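Local coordinates for 3-hydroxyacyl-thioester dehydratase Z (Mycobacterium tuberculosis, PDB 2C2I), which probably catalyses the reversible hydration of (2E)-enoyl-CoA to (3R)-3-hydroxyacyl-CoA in fatty acid metabolism, at residues F34-H45 / P55-M65. Numbering follows the deposited sequence.
Sequences FADATGDHQWIH and PFGTTIAHGFM
The imidazoles of H45 and H62 stack face to face, centroids 3.9 Å apart and planes at 23°. The other face of H62 receives F34, whose CD2 lies 3.4 Å from H62 CG near the rim; the two planes are oblique, at 52°. At its edge, H62 NE2 donates in the ring plane to D40 O (2.9 Å), and this bond, with the rings on its two faces, helps fix its rotation. H45 ND1 donates to I60 O at 2.8 Å, in its own ring plane but from above the carbonyl plane. With chi1 at -48°, H45 CG lies beside its own backbone N and anti to the carbonyl carbon, which brings ND1 to I60 O. D40 OD1 lies at the edge of the H45 ring. D40 and H45 are both probably important for catalysis, as in related MaoC-like hotdog-fold hydratases. I60 to G63 probably line the substrate site. Further out, M65, present as selenomethionine, sets CB over the centre of the F34 ring, 3.5 Å from the centroid, and its SE makes an oblique Met-aromatic contact. T38 CG2 lies over the opposite face, nearer the rim. D40 OD1 closes an Asx turn by accepting from Q42 N, just before helix 43-46. I60 N donates nearly straight to I44 O (2.9 Å), and a water joins I44 O to T58 O. Q28 of helix 28-38 bonds both H45 O and T59 OG1. Q42 NE2 bonds A86 O of the second subunit.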
ATOM      1  N   PHE A  34       4.409  -9.052   7.432  1.00 13.28           N
ATOM      2  CA  PHE A  34       3.772  -7.791   7.031  1.00 12.44           C
ATOM      3  C   PHE A  34       3.221  -7.028   8.235  1.00 12.43           C
ATOM      4  O   PHE A  34       3.382  -5.794   8.350  1.00 11.60           O
ATOM      5  CB  PHE A  34       2.658  -8.027   6.014  1.00 11.84           C
ATOM      6  CG  PHE A  34       2.218  -6.759   5.308  1.00 11.59           C
ATOM      7  CD1 PHE A  34       2.952  -6.260   4.240  1.00 11.73           C
ATOM      8  CD2 PHE A  34       1.080  -6.068   5.735  1.00  9.43           C
ATOM      9  CE1 PHE A  34       2.547  -5.066   3.585  1.00  8.77           C
ATOM     10  CE2 PHE A  34       0.669  -4.871   5.097  1.00  9.28           C
ATOM     11  CZ  PHE A  34       1.400  -4.379   4.021  1.00  9.27           C
ATOM     12  N   ALA A  35       2.531  -7.773   9.097  1.00 12.03           N
ATOM     13  CA  ALA A  35       2.017  -7.271  10.351  1.00 11.75           C
ATOM     14  C   ALA A  35       3.150  -6.710  11.196  1.00 12.30           C
ATOM     15  O   ALA A  35       3.025  -5.628  11.730  1.00 12.09           O
ATOM     16  CB  ALA A  35       1.265  -8.396  11.115  1.00 12.52           C
ATOM     17  N   ASP A  36       4.268  -7.437  11.307  1.00 13.24           N
ATOM     18  CA  ASP A  36       5.431  -6.926  12.066  1.00 14.43           C
ATOM     19  C   ASP A  36       6.024  -5.656  11.449  1.00 13.38           C
ATOM     20  O   ASP A  36       6.356  -4.706  12.174  1.00 12.84           O
ATOM     21  CB  ASP A  36       6.531  -7.986  12.203  1.00 16.24           C
ATOM     22  CG  ASP A  36       6.090  -9.199  13.012  1.00 19.36           C
ATOM     23  OD1 ASP A  36       5.099  -9.126  13.773  1.00 20.89           O
ATOM     24  OD2 ASP A  36       6.751 -10.257  12.877  1.00 23.81           O
ATOM     25  N   ALA A  37       6.162  -5.653  10.120  1.00 11.49           N
ATOM     26  CA  ALA A  37       6.723  -4.515   9.400  1.00 11.70           C
ATOM     27  C   ALA A  37       5.884  -3.240   9.593  1.00 10.41           C
ATOM     28  O   ALA A  37       6.432  -2.147   9.734  1.00 11.04           O
ATOM     29  CB  ALA A  37       6.863  -4.841   7.922  1.00 11.06           C
ATOM     30  N   THR A  38       4.564  -3.387   9.590  1.00 10.99           N
ATOM     31  CA  THR A  38       3.664  -2.221   9.479  1.00 10.46           C
ATOM     32  C   THR A  38       2.876  -1.874  10.754  1.00 10.81           C
ATOM     33  O   THR A  38       2.243  -0.817  10.820  1.00 10.35           O
ATOM     34  CB  THR A  38       2.631  -2.438   8.341  1.00  9.80           C
ATOM     35  OG1 THR A  38       1.791  -3.549   8.664  1.00  8.73           O
ATOM     36  CG2 THR A  38       3.326  -2.695   6.981  1.00  8.31           C
ATOM     37  N   GLY A  39       2.892  -2.767  11.747  1.00 11.97           N
ATOM     38  CA  GLY A  39       2.131  -2.534  12.969  1.00 11.80           C
ATOM     39  C   GLY A  39       0.639  -2.785  12.854  1.00 11.50           C
ATOM     40  O   GLY A  39      -0.121  -2.384  13.727  1.00 12.59           O
ATOM     41  N   ASP A  40       0.186  -3.420  11.779  1.00 10.51           N
ATOM     42  CA  ASP A  40      -1.202  -3.844  11.714  1.00 10.67           C
ATOM     43  C   ASP A  40      -1.267  -5.324  12.094  1.00 10.94           C
ATOM     44  O   ASP A  40      -0.921  -6.193  11.284  1.00 11.19           O
ATOM     45  CB  ASP A  40      -1.804  -3.571  10.322  1.00 10.16           C
ATOM     46  CG  ASP A  40      -3.301  -3.905  10.247  1.00 10.60           C
ATOM     47  OD1 ASP A  40      -3.857  -4.560  11.162  1.00  9.18           O
ATOM     48  OD2 ASP A  40      -3.938  -3.517   9.251  1.00  7.97           O
ATOM     49  N   HIS A  41      -1.655  -5.598  13.344  1.00 11.38           N
ATOM     50  CA  HIS A  41      -1.788  -6.980  13.826  1.00 12.27           C
ATOM     51  C   HIS A  41      -3.243  -7.361  14.028  1.00 12.10           C
ATOM     52  O   HIS A  41      -3.564  -8.144  14.926  1.00 13.48           O
ATOM     53  CB  HIS A  41      -0.994  -7.177  15.142  1.00 12.98           C
ATOM     54  CG  HIS A  41       0.494  -7.117  14.966  1.00 14.43           C
ATOM     55  ND1 HIS A  41       1.209  -5.949  15.097  1.00 15.10           N
ATOM     56  CD2 HIS A  41       1.396  -8.074  14.643  1.00 14.35           C
ATOM     57  CE1 HIS A  41       2.491  -6.190  14.873  1.00 15.72           C
ATOM     58  NE2 HIS A  41       2.630  -7.477  14.608  1.00 17.13           N
ATOM     59  N   GLN A  42      -4.143  -6.843  13.192  1.00 11.88           N
ATOM     60  CA  GLN A  42      -5.551  -7.117  13.415  1.00 11.24           C
ATOM     61  C   GLN A  42      -5.796  -8.630  13.381  1.00 11.39           C
ATOM     62  O   GLN A  42      -5.174  -9.352  12.599  1.00 11.37           O
ATOM     63  CB  GLN A  42      -6.457  -6.402  12.422  1.00 10.88           C
ATOM     64  CG  GLN A  42      -7.877  -6.301  12.969  1.00 10.40           C
ATOM     65  CD  GLN A  42      -8.865  -5.603  12.044  1.00 10.50           C
ATOM     66  OE1 GLN A  42     -10.031  -5.547  12.355  1.00 10.90           O
ATOM     67  NE2 GLN A  42      -8.397  -5.081  10.900  1.00  9.36           N
ATOM     68  N   TRP A  43      -6.686  -9.085  14.252  1.00 11.77           N
ATOM     69  CA  TRP A  43      -7.001 -10.504  14.354  1.00 12.87           C
ATOM     70  C   TRP A  43      -7.375 -11.169  13.024  1.00 13.37           C
ATOM     71  O   TRP A  43      -6.984 -12.308  12.786  1.00 14.52           O
ATOM     72  CB  TRP A  43      -8.083 -10.754  15.391  1.00 12.65           C
ATOM     73  CG  TRP A  43      -9.405 -10.136  15.074  1.00 12.64           C
ATOM     74  CD1 TRP A  43      -9.787  -8.856  15.335  1.00 13.31           C
ATOM     75  CD2 TRP A  43     -10.504 -10.751  14.398  1.00 14.19           C
ATOM     76  NE1 TRP A  43     -11.078  -8.648  14.919  1.00 13.96           N
ATOM     77  CE2 TRP A  43     -11.547  -9.797  14.342  1.00 13.96           C
ATOM     78  CE3 TRP A  43     -10.731 -12.035  13.874  1.00 15.92           C
ATOM     79  CZ2 TRP A  43     -12.784 -10.068  13.752  1.00 13.68           C
ATOM     80  CZ3 TRP A  43     -11.981 -12.314  13.299  1.00 14.81           C
ATOM     81  CH2 TRP A  43     -12.987 -11.333  13.241  1.00 14.17           C
ATOM     82  N   ILE A  44      -8.110 -10.462  12.159  1.00 13.17           N
ATOM     83  CA  ILE A  44      -8.516 -11.015  10.856  1.00 12.59           C
ATOM     84  C   ILE A  44      -7.322 -11.474   9.991  1.00 13.30           C
ATOM     85  O   ILE A  44      -7.488 -12.311   9.105  1.00 14.11           O
ATOM     86  CB  ILE A  44      -9.409 -10.050  10.039  1.00 11.93           C
ATOM     87  CG1 ILE A  44      -8.658  -8.747   9.710  1.00 12.30           C
ATOM     88  CG2 ILE A  44     -10.693  -9.737  10.785  1.00 12.58           C
ATOM     89  CD1 ILE A  44      -9.458  -7.817   8.778  1.00 11.67           C
ATOM     90  N   HIS A  45      -6.137 -10.924  10.249  1.00 12.65           N
ATOM     91  CA  HIS A  45      -4.940 -11.280   9.482  1.00 14.05           C
ATOM     92  C   HIS A  45      -4.051 -12.280  10.212  1.00 14.97           C
ATOM     93  O   HIS A  45      -3.406 -13.112   9.566  1.00 14.83           O
ATOM     94  CB  HIS A  45      -4.104 -10.039   9.120  1.00 13.32           C
ATOM     95  CG  HIS A  45      -4.908  -8.915   8.533  1.00 13.59           C
ATOM     96  ND1 HIS A  45      -5.645  -9.041   7.367  1.00 12.31           N
ATOM     97  CD2 HIS A  45      -5.090  -7.640   8.957  1.00 13.04           C
ATOM     98  CE1 HIS A  45      -6.252  -7.898   7.113  1.00 13.00           C
ATOM     99  NE2 HIS A  45      -5.923  -7.031   8.054  1.00 13.07           N
ATOM    100  N   PRO A  55     -15.993 -13.846  10.251  1.00 25.68           N
ATOM    101  CA  PRO A  55     -16.785 -13.819   9.012  1.00 26.05           C
ATOM    102  C   PRO A  55     -16.083 -14.443   7.796  1.00 26.08           C
ATOM    103  O   PRO A  55     -16.744 -14.883   6.851  1.00 26.72           O
ATOM    104  CB  PRO A  55     -17.021 -12.321   8.777  1.00 25.46           C
ATOM    105  CG  PRO A  55     -16.717 -11.660  10.094  1.00 25.69           C
ATOM    106  CD  PRO A  55     -15.659 -12.489  10.717  1.00 25.17           C
ATOM    107  N   PHE A  56     -14.766 -14.499   7.825  1.00 25.02           N
ATOM    108  CA  PHE A  56     -14.023 -15.073   6.712  1.00 24.90           C
ATOM    109  C   PHE A  56     -13.659 -16.549   6.887  1.00 25.32           C
ATOM    110  O   PHE A  56     -13.235 -17.197   5.919  1.00 25.12           O
ATOM    111  CB  PHE A  56     -12.777 -14.225   6.426  1.00 23.84           C
ATOM    112  CG  PHE A  56     -13.083 -12.771   6.181  1.00 22.89           C
ATOM    113  CD1 PHE A  56     -13.634 -12.358   4.969  1.00 22.83           C
ATOM    114  CD2 PHE A  56     -12.795 -11.806   7.147  1.00 22.42           C
ATOM    115  CE1 PHE A  56     -13.924 -11.004   4.735  1.00 22.07           C
ATOM    116  CE2 PHE A  56     -13.067 -10.434   6.907  1.00 19.80           C
ATOM    117  CZ  PHE A  56     -13.636 -10.047   5.706  1.00 21.44           C
ATOM    118  N   GLY A  57     -13.817 -17.076   8.109  1.00 25.34           N
ATOM    119  CA  GLY A  57     -13.493 -18.489   8.410  1.00 25.42           C
ATOM    120  C   GLY A  57     -12.018 -18.863   8.454  1.00 25.15           C
ATOM    121  O   GLY A  57     -11.652 -19.982   8.803  1.00 26.48           O
ATOM    122  N   THR A  58     -11.150 -17.925   8.107  1.00 23.57           N
ATOM    123  CA  THR A  58      -9.718 -18.156   8.118  1.00 22.91           C
ATOM    124  C   THR A  58      -9.093 -16.774   8.038  1.00 20.92           C
ATOM    125  O   THR A  58      -9.810 -15.798   7.791  1.00 20.10           O
ATOM    126  CB  THR A  58      -9.261 -19.015   6.903  1.00 23.49           C
ATOM    127  OG1 THR A  58      -7.874 -19.355   7.041  1.00 25.19           O
ATOM    128  CG2 THR A  58      -9.483 -18.256   5.573  1.00 24.80           C
ATOM    129  N   THR A  59      -7.787 -16.702   8.249  1.00 20.01           N
ATOM    130  CA  THR A  59      -7.066 -15.426   8.182  1.00 18.98           C
ATOM    131  C   THR A  59      -7.051 -14.940   6.734  1.00 17.82           C
ATOM    132  O   THR A  59      -6.993 -15.761   5.803  1.00 17.49           O
ATOM    133  CB  THR A  59      -5.624 -15.515   8.726  1.00 19.19           C
ATOM    134  OG1 THR A  59      -4.949 -16.672   8.211  1.00 21.22           O
ATOM    135  CG2 THR A  59      -5.623 -15.570  10.274  1.00 19.77           C
ATOM    136  N   ILE A  60      -7.102 -13.619   6.552  1.00 16.14           N
ATOM    137  CA  ILE A  60      -6.996 -13.010   5.213  1.00 14.76           C
ATOM    138  C   ILE A  60      -5.788 -12.057   5.166  1.00 14.65           C
ATOM    139  O   ILE A  60      -5.358 -11.533   6.208  1.00 13.61           O
ATOM    140  CB  ILE A  60      -8.333 -12.293   4.782  1.00 14.80           C
ATOM    141  CG1 ILE A  60      -8.683 -11.100   5.685  1.00 14.71           C
ATOM    142  CG2 ILE A  60      -9.513 -13.264   4.715  1.00 15.60           C
ATOM    143  CD1 ILE A  60      -9.873 -10.298   5.200  1.00 14.79           C
ATOM    144  N   ALA A  61      -5.227 -11.842   3.976  1.00 12.54           N
ATOM    145  CA  ALA A  61      -4.113 -10.912   3.809  1.00 11.96           C
ATOM    146  C   ALA A  61      -4.555  -9.477   4.120  1.00 10.06           C
ATOM    147  O   ALA A  61      -5.710  -9.135   4.004  1.00 10.51           O
ATOM    148  CB  ALA A  61      -3.569 -10.979   2.366  1.00 12.01           C
ATOM    149  N   HIS A  62      -3.597  -8.636   4.484  1.00  9.55           N
ATOM    150  CA  HIS A  62      -3.838  -7.197   4.558  1.00  8.81           C
ATOM    151  C   HIS A  62      -4.039  -6.709   3.122  1.00  7.87           C
ATOM    152  O   HIS A  62      -3.272  -7.088   2.248  1.00  8.23           O
ATOM    153  CB  HIS A  62      -2.600  -6.473   5.096  1.00  8.87           C
ATOM    154  CG  HIS A  62      -2.173  -6.891   6.468  1.00 10.93           C
ATOM    155  ND1 HIS A  62      -1.523  -8.082   6.719  1.00  9.99           N
ATOM    156  CD2 HIS A  62      -2.221  -6.231   7.653  1.00 10.83           C
ATOM    157  CE1 HIS A  62      -1.238  -8.161   8.008  1.00 13.60           C
ATOM    158  NE2 HIS A  62      -1.659  -7.054   8.599  1.00 10.50           N
ATOM    159  N   GLY A  63      -5.062  -5.906   2.873  1.00  6.73           N
ATOM    160  CA  GLY A  63      -5.196  -5.242   1.554  1.00  7.38           C
ATOM    161  C   GLY A  63      -3.939  -4.465   1.185  1.00  6.37           C
ATOM    162  O   GLY A  63      -3.532  -4.434  -0.008  1.00  6.43           O
ATOM    163  N   PHE A  64      -3.285  -3.865   2.179  1.00  6.27           N
ATOM    164  CA  PHE A  64      -2.095  -3.078   1.876  1.00  6.82           C
ATOM    165  C   PHE A  64      -0.978  -3.993   1.424  1.00  8.08           C
ATOM    166  O   PHE A  64      -0.082  -3.555   0.718  1.00  8.20           O
ATOM    167  CB  PHE A  64      -1.643  -2.216   3.062  1.00  6.56           C
ATOM    168  CG  PHE A  64      -2.395  -0.915   3.210  1.00  6.07           C
ATOM    169  CD1 PHE A  64      -2.465   0.014   2.150  1.00  5.86           C
ATOM    170  CD2 PHE A  64      -3.017  -0.605   4.416  1.00  5.87           C
ATOM    171  CE1 PHE A  64      -3.140   1.222   2.318  1.00  5.95           C
ATOM    172  CE2 PHE A  64      -3.681   0.632   4.595  1.00  6.16           C
ATOM    173  CZ  PHE A  64      -3.764   1.530   3.554  1.00  5.09           C
HETATM  174  N   MSE A  65      -1.027  -5.267   1.836  1.00  7.75           N
HETATM  175  CA  MSE A  65       0.003  -6.187   1.388  1.00  9.38           C
HETATM  176  C   MSE A  65      -0.251  -6.614  -0.051  1.00  7.65           C
HETATM  177  O   MSE A  65       0.660  -6.582  -0.852  1.00  7.39           O
HETATM  178  CB  MSE A  65       0.108  -7.431   2.259  1.00  8.71           C
HETATM  179  CG  MSE A  65       1.217  -8.355   1.730  1.00 11.34           C
HETATM  180 SE   MSE A  65       1.605  -9.826   2.927  1.00 20.05          SE
HETATM  181  CE  MSE A  65       0.258 -10.182   3.171  1.00  9.11           C
TER
HETATM  182  O   HOH W   1     -10.178 -13.327   8.976  1.00 13.44           O